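Local coordinates for YARHG domain-containing protein (Legionella pneumophila subsp. pneumophila, PDB 4G2A) that is of unknown function but combines a DUF4424-type region with a YARHG domain and may bind a nutrient, at residues S25-I30 and H174-V179; Y46-T51 and V157-K162; P200-M205 and Y216-R221. All coordinates share one frame; numbering follows the deposited sequence.

Contact 1 (S25-I30 and H174-V179). With SO4 (sulfate ion), chain E; SO4 (sulfate ion), chain D.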
loop_
_atom_site.group_PDB
_atom_site.type_symbol
_atom_site.label_atom_id
_atom_site.label_comp_id
_atom_site.label_asym_id
_atom_site.label_seq_id
_atom_site.Cartn_x
_atom_site.Cartn_y
_atom_site.Cartn_z
ATOM N N SER A 25 22.580 -1.729 -3.593
ATOM C CA SER A 25 21.446 -1.418 -4.461
ATOM C C SER A 25 20.233 -2.264 -4.111
ATOM O O SER A 25 20.368 -3.351 -3.558
ATOM C CB SER A 25 21.801 -1.609 -5.937
ATOM O OG SER A 25 21.682 -2.965 -6.340
ATOM N N GLU A 26 19.046 -1.733 -4.414
ATOM C CA GLU A 26 17.747 -2.391 -4.226
ATOM C C GLU A 26 16.853 -2.066 -5.411
ATOM O O GLU A 26 16.988 -1.006 -6.022
ATOM C CB GLU A 26 17.040 -1.975 -2.913
ATOM C CG GLU A 26 17.879 -1.964 -1.633
ATOM C CD GLU A 26 18.841 -0.792 -1.543
ATOM O OE1 GLU A 26 18.421 0.351 -1.831
ATOM O OE2 GLU A 26 20.039 -1.029 -1.270
ATOM N N LEU A 27 15.963 -2.986 -5.747
ATOM C CA LEU A 27 14.991 -2.856 -6.822
ATOM C C LEU A 27 13.710 -3.403 -6.237
ATOM O O LEU A 27 13.570 -4.615 -6.110
ATOM C CB LEU A 27 15.490 -3.612 -8.066
ATOM C CG LEU A 27 14.631 -3.572 -9.329
ATOM C CD1 LEU A 27 14.575 -2.156 -9.924
ATOM C CD2 LEU A 27 15.185 -4.531 -10.375
ATOM N N ILE A 28 12.831 -2.510 -5.751
ATOM C CA ILE A 28 11.631 -2.907 -5.029
ATOM C C ILE A 28 10.369 -2.538 -5.833
ATOM O O ILE A 28 10.047 -1.366 -6.045
ATOM C CB ILE A 28 11.675 -2.279 -3.603
ATOM C CG1 ILE A 28 12.926 -2.808 -2.829
ATOM C CG2 ILE A 28 10.377 -2.559 -2.819
ATOM C CD1 ILE A 28 13.483 -1.907 -1.746
ATOM N N ARG A 29 9.660 -3.568 -6.266
ATOM C CA ARG A 29 8.454 -3.440 -7.075
ATOM C C ARG A 29 7.283 -3.910 -6.251
ATOM O O ARG A 29 7.306 -5.029 -5.770
ATOM C CB ARG A 29 8.605 -4.254 -8.376
ATOM C CG ARG A 29 7.669 -3.806 -9.468
ATOM C CD ARG A 29 7.860 -4.660 -10.690
ATOM N NE ARG A 29 6.885 -4.367 -11.739
ATOM C CZ ARG A 29 5.722 -4.989 -11.849
ATOM N NH1 ARG A 29 5.382 -5.935 -10.983
ATOM N NH2 ARG A 29 4.880 -4.660 -12.812
ATOM N N ILE A 30 6.301 -3.031 -6.019
ATOM C CA ILE A 30 5.116 -3.308 -5.193
ATOM C C ILE A 30 3.918 -3.138 -6.116
ATOM O O ILE A 30 3.663 -2.035 -6.626
ATOM C CB ILE A 30 5.071 -2.402 -3.922
ATOM C CG1 ILE A 30 6.415 -2.440 -3.139
ATOM C CG2 ILE A 30 3.894 -2.782 -3.032
ATOM C CD1 ILE A 30 6.510 -1.536 -1.868
ATOM N N HIS A 174 22.078 2.581 -4.363
ATOM C CA HIS A 174 21.099 2.865 -5.404
ATOM C C HIS A 174 19.757 2.210 -5.094
ATOM O O HIS A 174 19.579 1.024 -5.331
ATOM C CB HIS A 174 21.606 2.421 -6.788
ATOM C CG HIS A 174 20.890 3.085 -7.927
ATOM N ND1 HIS A 174 21.217 2.808 -9.235
ATOM C CD2 HIS A 174 19.900 4.014 -7.915
ATOM C CE1 HIS A 174 20.417 3.564 -9.972
ATOM N NE2 HIS A 174 19.605 4.301 -9.217
ATOM N N THR A 175 18.806 3.005 -4.592
ATOM C CA THR A 175 17.481 2.573 -4.174
ATOM C C THR A 175 16.445 2.859 -5.249
ATOM O O THR A 175 16.152 4.020 -5.555
ATOM C CB THR A 175 17.136 3.264 -2.828
ATOM O OG1 THR A 175 18.267 3.122 -1.956
ATOM C CG2 THR A 175 15.893 2.689 -2.164
ATOM N N ARG A 176 15.883 1.800 -5.817
ATOM C CA ARG A 176 14.817 1.950 -6.800
ATOM C C ARG A 176 13.531 1.362 -6.234
ATOM O O ARG A 176 13.495 0.184 -5.874
ATOM C CB ARG A 176 15.189 1.330 -8.149
ATOM C CG ARG A 176 16.013 2.284 -8.989
ATOM C CD ARG A 176 17.291 1.678 -9.514
ATOM N NE ARG A 176 17.802 0.638 -8.628
ATOM C CZ ARG A 176 18.562 -0.371 -9.033
ATOM N NH1 ARG A 176 18.939 -0.459 -10.305
ATOM N NH2 ARG A 176 18.954 -1.295 -8.173
ATOM N N LEU A 177 12.492 2.213 -6.096
ATOM C CA LEU A 177 11.196 1.830 -5.542
ATOM C C LEU A 177 10.075 2.134 -6.518
ATOM O O LEU A 177 10.000 3.238 -7.066
ATOM C CB LEU A 177 10.922 2.530 -4.193
ATOM C CG LEU A 177 12.019 2.420 -3.125
ATOM C CD1 LEU A 177 12.315 3.783 -2.520
ATOM C CD2 LEU A 177 11.625 1.418 -2.052
ATOM N N GLU A 178 9.182 1.167 -6.711
ATOM C CA GLU A 178 8.074 1.371 -7.632
ATOM C C GLU A 178 6.775 0.809 -7.050
ATOM O O GLU A 178 6.708 -0.381 -6.731
ATOM C CB GLU A 178 8.409 0.730 -8.993
ATOM C CG GLU A 178 7.515 1.145 -10.149
ATOM C CD GLU A 178 7.841 0.476 -11.475
ATOM O OE1 GLU A 178 8.170 -0.732 -11.473
ATOM O OE2 GLU A 178 7.749 1.158 -12.523
ATOM N N VAL A 179 5.742 1.686 -6.909
ATOM C CA VAL A 179 4.398 1.296 -6.460
ATOM C C VAL A 179 3.450 1.390 -7.671
ATOM O O VAL A 179 3.406 2.422 -8.346
ATOM C CB VAL A 179 3.904 2.097 -5.249
ATOM C CG1 VAL A 179 2.445 1.742 -4.927
ATOM C CG2 VAL A 179 4.807 1.846 -4.040
HETATM S S SO4 E . 6.833 -1.688 -15.216
HETATM O O1 SO4 E . 5.662 -2.525 -15.499
HETATM O O2 SO4 E . 6.399 -0.339 -14.838
HETATM O O3 SO4 E . 7.613 -2.294 -14.124
HETATM O O4 SO4 E . 7.675 -1.591 -16.412
HETATM S S SO4 D . 2.085 -6.651 -12.676
HETATM O O1 SO4 D . 0.724 -7.024 -12.283
HETATM O O2 SO4 D . 2.213 -5.188 -12.754
HETATM O O3 SO4 D . 3.041 -7.173 -11.704
HETATM O O4 SO4 D . 2.366 -7.251 -13.981
#
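S25-I30 and H174-V179 form a parallel beta-strand pair, S25 matched with H174 and I30 with V179. Backbone hydrogen bonds run from E26 N, I28 N and I30 N to the carbonyls of H174, R176 and E178, and return from R176 N and E178 N to those of E26 and I28. On the buried face, I28 and L177 lie side by side, CD1 to CD2 at 3.8 Å. E26 folds at chi2 (74°), which turns CD back, and its OE1 accepts from T175 OG1 at 2.8 Å, met nearly along the C-O axis.

On the other face, R176 bends at chi2 and chi3 and brings its guanidinium back to the neighbouring backbone. R176 NH2 reaches E26 O at 2.9 Å from the carbonyl face opposite R176 N, and NE adds a weak bond to the same oxygen. Further along, R29 and E178 run alongside each other with their planar groups 81° apart, joined by a long salt bridge, NE to OE1 at 3.9 Å. R29 grips a sulfate, probably from the crystallisation liquor, through NH1 to O3 and NH2 to O2, each 2.7 Å, while NE points almost straight at O3 of a second such ion.

Contact 2 (Y46-T51 and V157-K162)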
loop_
_atom_site.group_PDB
_atom_site.type_symbol
_atom_site.label_atom_id
_atom_site.label_comp_id
_atom_site.label_asym_id
_atom_site.label_seq_id
_atom_site.Cartn_x
_atom_site.Cartn_y
_atom_site.Cartn_z
ATOM N N TYR A 46 5.114 -8.001 -3.752
ATOM C CA TYR A 46 6.452 -7.437 -3.638
ATOM C C TYR A 46 7.488 -8.303 -4.317
ATOM O O TYR A 46 7.613 -9.483 -3.975
ATOM C CB TYR A 46 6.845 -7.279 -2.154
ATOM C CG TYR A 46 5.932 -6.407 -1.320
ATOM C CD1 TYR A 46 4.666 -6.853 -0.938
ATOM C CD2 TYR A 46 6.384 -5.208 -0.785
ATOM C CE1 TYR A 46 3.837 -6.073 -0.130
ATOM C CE2 TYR A 46 5.571 -4.426 0.030
ATOM C CZ TYR A 46 4.295 -4.858 0.351
ATOM O OH TYR A 46 3.500 -4.069 1.147
ATOM N N ASN A 47 8.224 -7.730 -5.290
ATOM C CA ASN A 47 9.366 -8.392 -5.916
ATOM C C ASN A 47 10.556 -7.504 -5.583
ATOM O O ASN A 47 10.627 -6.363 -6.048
ATOM C CB ASN A 47 9.181 -8.612 -7.401
ATOM C CG ASN A 47 8.110 -9.599 -7.749
ATOM O OD1 ASN A 47 6.965 -9.231 -8.012
ATOM N ND2 ASN A 47 8.488 -10.857 -7.893
ATOM N N CYS A 48 11.414 -7.965 -4.674
ATOM C CA CYS A 48 12.520 -7.148 -4.192
ATOM C C CYS A 48 13.850 -7.782 -4.483
ATOM O O CYS A 48 14.074 -8.921 -4.118
ATOM C CB CYS A 48 12.381 -6.869 -2.698
ATOM S SG CYS A 48 10.718 -6.390 -2.168
ATOM N N ASN A 49 14.760 -7.009 -5.056
ATOM C CA ASN A 49 16.108 -7.450 -5.297
ATOM C C ASN A 49 17.026 -6.579 -4.481
ATOM O O ASN A 49 16.722 -5.410 -4.269
ATOM C CB ASN A 49 16.480 -7.457 -6.796
ATOM C CG ASN A 49 17.613 -8.426 -7.043
ATOM O OD1 ASN A 49 17.400 -9.631 -7.181
ATOM N ND2 ASN A 49 18.853 -7.943 -7.011
ATOM N N PHE A 50 18.117 -7.168 -3.970
ATOM C CA PHE A 50 19.098 -6.498 -3.124
ATOM C C PHE A 50 20.476 -6.962 -3.497
ATOM O O PHE A 50 20.689 -8.153 -3.757
ATOM C CB PHE A 50 18.860 -6.783 -1.622
ATOM C CG PHE A 50 17.430 -6.736 -1.158
ATOM C CD1 PHE A 50 16.847 -5.533 -0.768
ATOM C CD2 PHE A 50 16.653 -7.888 -1.132
ATOM C CE1 PHE A 50 15.493 -5.480 -0.387
ATOM C CE2 PHE A 50 15.309 -7.834 -0.748
ATOM C CZ PHE A 50 14.742 -6.628 -0.367
ATOM N N THR A 51 21.421 -6.034 -3.498
ATOM C CA THR A 51 22.812 -6.333 -3.811
ATOM C C THR A 51 23.598 -5.979 -2.568
ATOM O O THR A 51 23.481 -4.863 -2.066
ATOM C CB THR A 51 23.255 -5.569 -5.083
ATOM O OG1 THR A 51 22.310 -5.772 -6.132
ATOM C CG2 THR A 51 24.605 -5.972 -5.565
ATOM N N VAL A 157 0.309 1.764 1.512
ATOM C CA VAL A 157 1.324 0.860 0.969
ATOM C C VAL A 157 2.596 1.305 1.672
ATOM O O VAL A 157 2.876 2.500 1.745
ATOM C CB VAL A 157 1.388 0.767 -0.590
ATOM C CG1 VAL A 157 1.141 2.112 -1.251
ATOM C CG2 VAL A 157 2.687 0.143 -1.082
ATOM N N ARG A 158 3.244 0.364 2.362
ATOM C CA ARG A 158 4.408 0.684 3.176
ATOM C C ARG A 158 5.539 -0.283 2.926
ATOM O O ARG A 158 5.327 -1.410 2.487
ATOM C CB ARG A 158 4.057 0.685 4.684
ATOM C CG ARG A 158 2.671 1.182 5.069
ATOM C CD ARG A 158 2.486 1.000 6.546
ATOM N NE ARG A 158 1.087 0.970 6.988
ATOM C CZ ARG A 158 0.391 2.042 7.361
ATOM N NH1 ARG A 158 0.936 3.255 7.298
ATOM N NH2 ARG A 158 -0.851 1.911 7.808
ATOM N N TYR A 159 6.750 0.171 3.239
ATOM C CA TYR A 159 7.997 -0.581 3.138
ATOM C C TYR A 159 9.008 0.016 4.113
ATOM O O TYR A 159 9.295 1.207 4.011
ATOM C CB TYR A 159 8.530 -0.570 1.703
ATOM C CG TYR A 159 9.536 -1.662 1.423
ATOM C CD1 TYR A 159 10.883 -1.491 1.731
ATOM C CD2 TYR A 159 9.137 -2.886 0.889
ATOM C CE1 TYR A 159 11.809 -2.498 1.498
ATOM C CE2 TYR A 159 10.062 -3.896 0.633
ATOM C CZ TYR A 159 11.401 -3.690 0.924
ATOM O OH TYR A 159 12.329 -4.672 0.673
ATOM N N VAL A 160 9.530 -0.804 5.065
ATOM C CA VAL A 160 10.511 -0.360 6.061
ATOM C C VAL A 160 11.913 -0.279 5.414
ATOM O O VAL A 160 12.450 -1.282 4.947
ATOM C CB VAL A 160 10.509 -1.217 7.345
ATOM C CG1 VAL A 160 11.602 -0.762 8.316
ATOM C CG2 VAL A 160 9.134 -1.189 8.021
ATOM N N LEU A 161 12.483 0.943 5.412
ATOM C CA LEU A 161 13.768 1.288 4.821
ATOM C C LEU A 161 14.767 1.813 5.853
ATOM O O LEU A 161 15.964 1.736 5.592
ATOM C CB LEU A 161 13.555 2.355 3.728
ATOM C CG LEU A 161 12.839 1.893 2.432
ATOM C CD1 LEU A 161 12.396 3.091 1.582
ATOM C CD2 LEU A 161 13.707 0.965 1.612
ATOM N N LYS A 162 14.294 2.349 7.007
ATOM C CA LYS A 162 15.141 2.933 8.056
ATOM C C LYS A 162 16.144 1.920 8.658
ATOM O O LYS A 162 17.196 2.312 9.170
ATOM C CB LYS A 162 14.285 3.535 9.187
ATOM C CG LYS A 162 13.582 4.840 8.817
ATOM C CD LYS A 162 13.057 5.566 10.063
ATOM C CE LYS A 162 11.905 6.506 9.769
ATOM N NZ LYS A 162 11.361 7.161 11.004
HETATM O O HOH W 1 1.709 -2.044 2.782
#
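Y46-T51 and V157-K162 run in roughly the same direction, but the axes of strands 46-51 and 157-160 come no closer than 11.4 Å and are inclined by 26°, so the gap is spanned mainly by side chains. Y159 carries most of the contact. Its CG stands anti to the backbone N (chi1 -161°), sending the ring across to the alternate residues Y46, C48 and F50, whose CA-CB bonds all face it.

The Y46 and Y159 side chains slide past each other in opposite directions and touch rim to rim, CD2 to CD2 at 4.0 Å; Y46 CD2 lies near the plane of the Y159 ring, so this is a lateral contact and not a stack. C48 SG approaches the same side of the tyrosine nearer its outer end, 3.8 Å from Y159 CE2, in an oblique sulfur-aromatic contact. F50 and Y159 reach toward each other tip to tip: Y159 OH meets the edge of the phenyl ring, 3.3 Å from F50 CZ, near the plane of that ring. A water lies 3.2 Å from Y46 OH and accepts a hydrogen bond from R158 N at 2.9 Å, tying the end of the Y46 side chain to the backbone of the other strand.

Strand 136-150, which pairs with both strands, connects the two sides: its Y143 stacks on the Y46 ring and also meets Y159, and its H141 meets F50 edge to face. L12 of strand 10-15 packs on F50 and Y159, while I28 and I30 of strand 21-33 press on Y159, with I30 also against Y46 and V157. The tyrosine pair therefore belongs to a buried aromatic and aliphatic interior enclosed by strands 10-15, 21-33, 43-54, 136-150 and 155-160.

Contact 3 (P200-M205 and Y216-R221). With SO4 (sulfate ion), chain O.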
loop_
_atom_site.group_PDB
_atom_site.type_symbol
_atom_site.label_atom_id
_atom_site.label_comp_id
_atom_site.label_asym_id
_atom_site.label_seq_id
_atom_site.Cartn_x
_atom_site.Cartn_y
_atom_site.Cartn_z
ATOM N N PRO A 200 3.912 11.701 0.685
ATOM C CA PRO A 200 4.680 10.461 0.470
ATOM C C PRO A 200 6.121 10.574 0.933
ATOM O O PRO A 200 6.752 11.610 0.782
ATOM C CB PRO A 200 4.600 10.242 -1.041
ATOM C CG PRO A 200 3.471 11.139 -1.508
ATOM C CD PRO A 200 3.489 12.306 -0.595
ATOM N N THR A 201 6.628 9.514 1.535
ATOM C CA THR A 201 8.020 9.445 1.974
ATOM C C THR A 201 8.661 8.191 1.339
ATOM O O THR A 201 7.937 7.240 1.080
ATOM C CB THR A 201 8.174 9.482 3.516
ATOM O OG1 THR A 201 7.796 8.238 4.079
ATOM C CG2 THR A 201 7.440 10.643 4.168
ATOM N N PRO A 202 9.983 8.147 1.050
ATOM C CA PRO A 202 11.003 9.196 1.239
ATOM C C PRO A 202 10.840 10.318 0.217
ATOM O O PRO A 202 9.880 10.293 -0.557
ATOM C CB PRO A 202 12.313 8.429 1.036
ATOM C CG PRO A 202 11.958 7.293 0.118
ATOM C CD PRO A 202 10.563 6.917 0.463
ATOM N N SER A 203 11.750 11.314 0.211
ATOM C CA SER A 203 11.701 12.383 -0.803
ATOM C C SER A 203 12.052 11.820 -2.193
ATOM O O SER A 203 12.686 10.771 -2.294
ATOM C CB SER A 203 12.684 13.511 -0.461
ATOM O OG SER A 203 12.533 14.022 0.854
ATOM N N GLY A 204 11.665 12.539 -3.241
ATOM C CA GLY A 204 12.029 12.201 -4.616
ATOM C C GLY A 204 11.063 11.384 -5.436
ATOM O O GLY A 204 11.464 10.823 -6.453
HETATM N N MSE A 205 9.801 11.318 -5.037
HETATM C CA MSE A 205 8.818 10.567 -5.806
HETATM C C MSE A 205 8.365 11.318 -7.070
HETATM O O MSE A 205 8.148 12.535 -7.054
HETATM C CB MSE A 205 7.595 10.235 -4.949
HETATM C CG MSE A 205 6.653 9.241 -5.595
HETATM SE SE MSE A 205 4.913 9.236 -4.720
HETATM C CE MSE A 205 4.209 10.877 -5.529
ATOM N N TYR A 216 3.978 5.199 -9.078
ATOM C CA TYR A 216 4.706 6.072 -8.154
ATOM C C TYR A 216 6.124 5.547 -8.053
ATOM O O TYR A 216 6.330 4.411 -7.606
ATOM C CB TYR A 216 3.992 6.117 -6.793
ATOM C CG TYR A 216 2.537 6.518 -6.931
ATOM C CD1 TYR A 216 2.171 7.859 -7.056
ATOM C CD2 TYR A 216 1.536 5.556 -7.039
ATOM C CE1 TYR A 216 0.838 8.233 -7.250
ATOM C CE2 TYR A 216 0.199 5.916 -7.243
ATOM C CZ TYR A 216 -0.145 7.257 -7.330
ATOM O OH TYR A 216 -1.453 7.621 -7.473
ATOM N N ILE A 217 7.093 6.338 -8.555
ATOM C CA ILE A 217 8.493 5.915 -8.666
ATOM C C ILE A 217 9.465 6.815 -7.890
ATOM O O ILE A 217 9.373 8.040 -7.919
ATOM C CB ILE A 217 8.891 5.848 -10.187
ATOM C CG1 ILE A 217 8.065 4.803 -10.932
ATOM C CG2 ILE A 217 10.372 5.557 -10.420
ATOM C CD1 ILE A 217 7.208 5.386 -11.951
ATOM N N TRP A 218 10.425 6.159 -7.241
ATOM C CA TRP A 218 11.591 6.718 -6.560
ATOM C C TRP A 218 12.836 6.098 -7.193
ATOM O O TRP A 218 12.820 4.902 -7.503
ATOM C CB TRP A 218 11.575 6.408 -5.055
ATOM C CG TRP A 218 10.497 7.042 -4.234
ATOM C CD1 TRP A 218 10.654 8.046 -3.328
ATOM C CD2 TRP A 218 9.147 6.565 -4.075
ATOM N NE1 TRP A 218 9.460 8.295 -2.684
ATOM C CE2 TRP A 218 8.528 7.377 -3.096
ATOM C CE3 TRP A 218 8.395 5.534 -4.675
ATOM C CZ2 TRP A 218 7.199 7.183 -2.689
ATOM C CZ3 TRP A 218 7.073 5.359 -4.293
ATOM C CH2 TRP A 218 6.487 6.180 -3.310
ATOM N N ASP A 219 13.887 6.903 -7.424
ATOM C CA ASP A 219 15.171 6.451 -7.976
ATOM C C ASP A 219 16.258 7.274 -7.291
ATOM O O ASP A 219 16.581 8.382 -7.722
ATOM C CB ASP A 219 15.192 6.581 -9.502
ATOM C CG ASP A 219 16.384 5.926 -10.184
ATOM O OD1 ASP A 219 17.358 5.555 -9.474
ATOM O OD2 ASP A 219 16.353 5.791 -11.427
ATOM N N LEU A 220 16.769 6.744 -6.168
ATOM C CA LEU A 220 17.702 7.426 -5.265
ATOM C C LEU A 220 19.085 6.764 -5.240
ATOM O O LEU A 220 19.193 5.547 -5.151
ATOM C CB LEU A 220 17.073 7.457 -3.846
ATOM C CG LEU A 220 15.523 7.650 -3.809
ATOM C CD1 LEU A 220 14.892 6.953 -2.615
ATOM C CD2 LEU A 220 15.127 9.112 -3.915
ATOM N N ARG A 221 20.134 7.586 -5.327
ATOM C CA ARG A 221 21.535 7.169 -5.343
ATOM C C ARG A 221 22.163 7.659 -4.065
ATOM O O ARG A 221 21.755 8.709 -3.581
ATOM C CB ARG A 221 22.267 7.698 -6.596
ATOM C CG ARG A 221 21.549 7.381 -7.925
ATOM C CD ARG A 221 22.451 7.542 -9.134
ATOM N NE ARG A 221 23.334 6.390 -9.324
ATOM C CZ ARG A 221 23.351 5.622 -10.411
ATOM N NH1 ARG A 221 22.535 5.877 -11.428
ATOM N NH2 ARG A 221 24.195 4.597 -10.493
HETATM S S SO4 O . 9.628 15.512 -1.896
HETATM O O1 SO4 O . 10.042 14.905 -3.160
HETATM O O2 SO4 O . 8.566 16.477 -2.144
HETATM O O3 SO4 O . 9.125 14.493 -0.985
HETATM O O4 SO4 O . 10.771 16.200 -1.285
HETATM O O HOH W 2 13.295 9.628 -7.808
#
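Selenomethionine M205 lies over one face of the W218 indole, a CH-pi and Met-aromatic contact at the place where a loop enters the antiparallel pair of strands 206-208 and 215-220. M205 CG sits 3.6 Å from the centroid of the six-membered ring, only 14° off its normal, and CB covers the junction with the pyrrole ring, 3.5 Å from W218 CE2. SE continues obliquely over the outer rim, near W218 CZ2 and CH2. The chain then bends at chi3 (78°), which places CE 3.9 Å from Y216 CD1; SE touches the same ring carbon, so the side chain serves two aromatic rings of the strand.

P202, which follows a cis peptide bond, crosses the other end of the indole, CG to W218 CD1 at 3.8 Å, and the same CG packs against L220 CD1. L187 of strand 185-187 closes on M205 and Y216, and L177 of strand 174-180 meets W218.

Toward the polar edge, W218 NE1 donates to P202 O at 2.9 Å (153° at the hydrogen). The oxygen lies in the indole plane, whereas the donor stands above the plane of the carbonyl. S203 O is also at the ring edge, beside CD1. Backbone contacts continue outward: M205 CA-H points to I217 O, and a water donates to G204 O while accepting from D219 N. A sulfate, probably from the crystallisation liquor, accepts from G204 N through its O1 at 2.9 Å.

In the fold
From the N terminus, strand 21-33 is the first to take part in these contacts, and strand 43-54 turns back antiparallel beside it. The chain then makes a long excursion, entirely without helix, to strand 155-160, where contact 2 closes. Contact 1 closes next, at strand 174-180, on a longer loop that encloses contact 2. Contact 3 follows in series, a short local closure within residues 200-221. Contacts 1 and 2 join through backbone bonds such as L27 O to N49 N, strand 21-33 lying between 43-54 and 174-180. Contacts 1 and 3 are joined where strand 174-180 pairs antiparallel with strand 215-220, and H174 NE2 bonds to D219 OD1. Strands 43-54, 21-33, 174-180 and 215-220 thus lie in sequence across the fold.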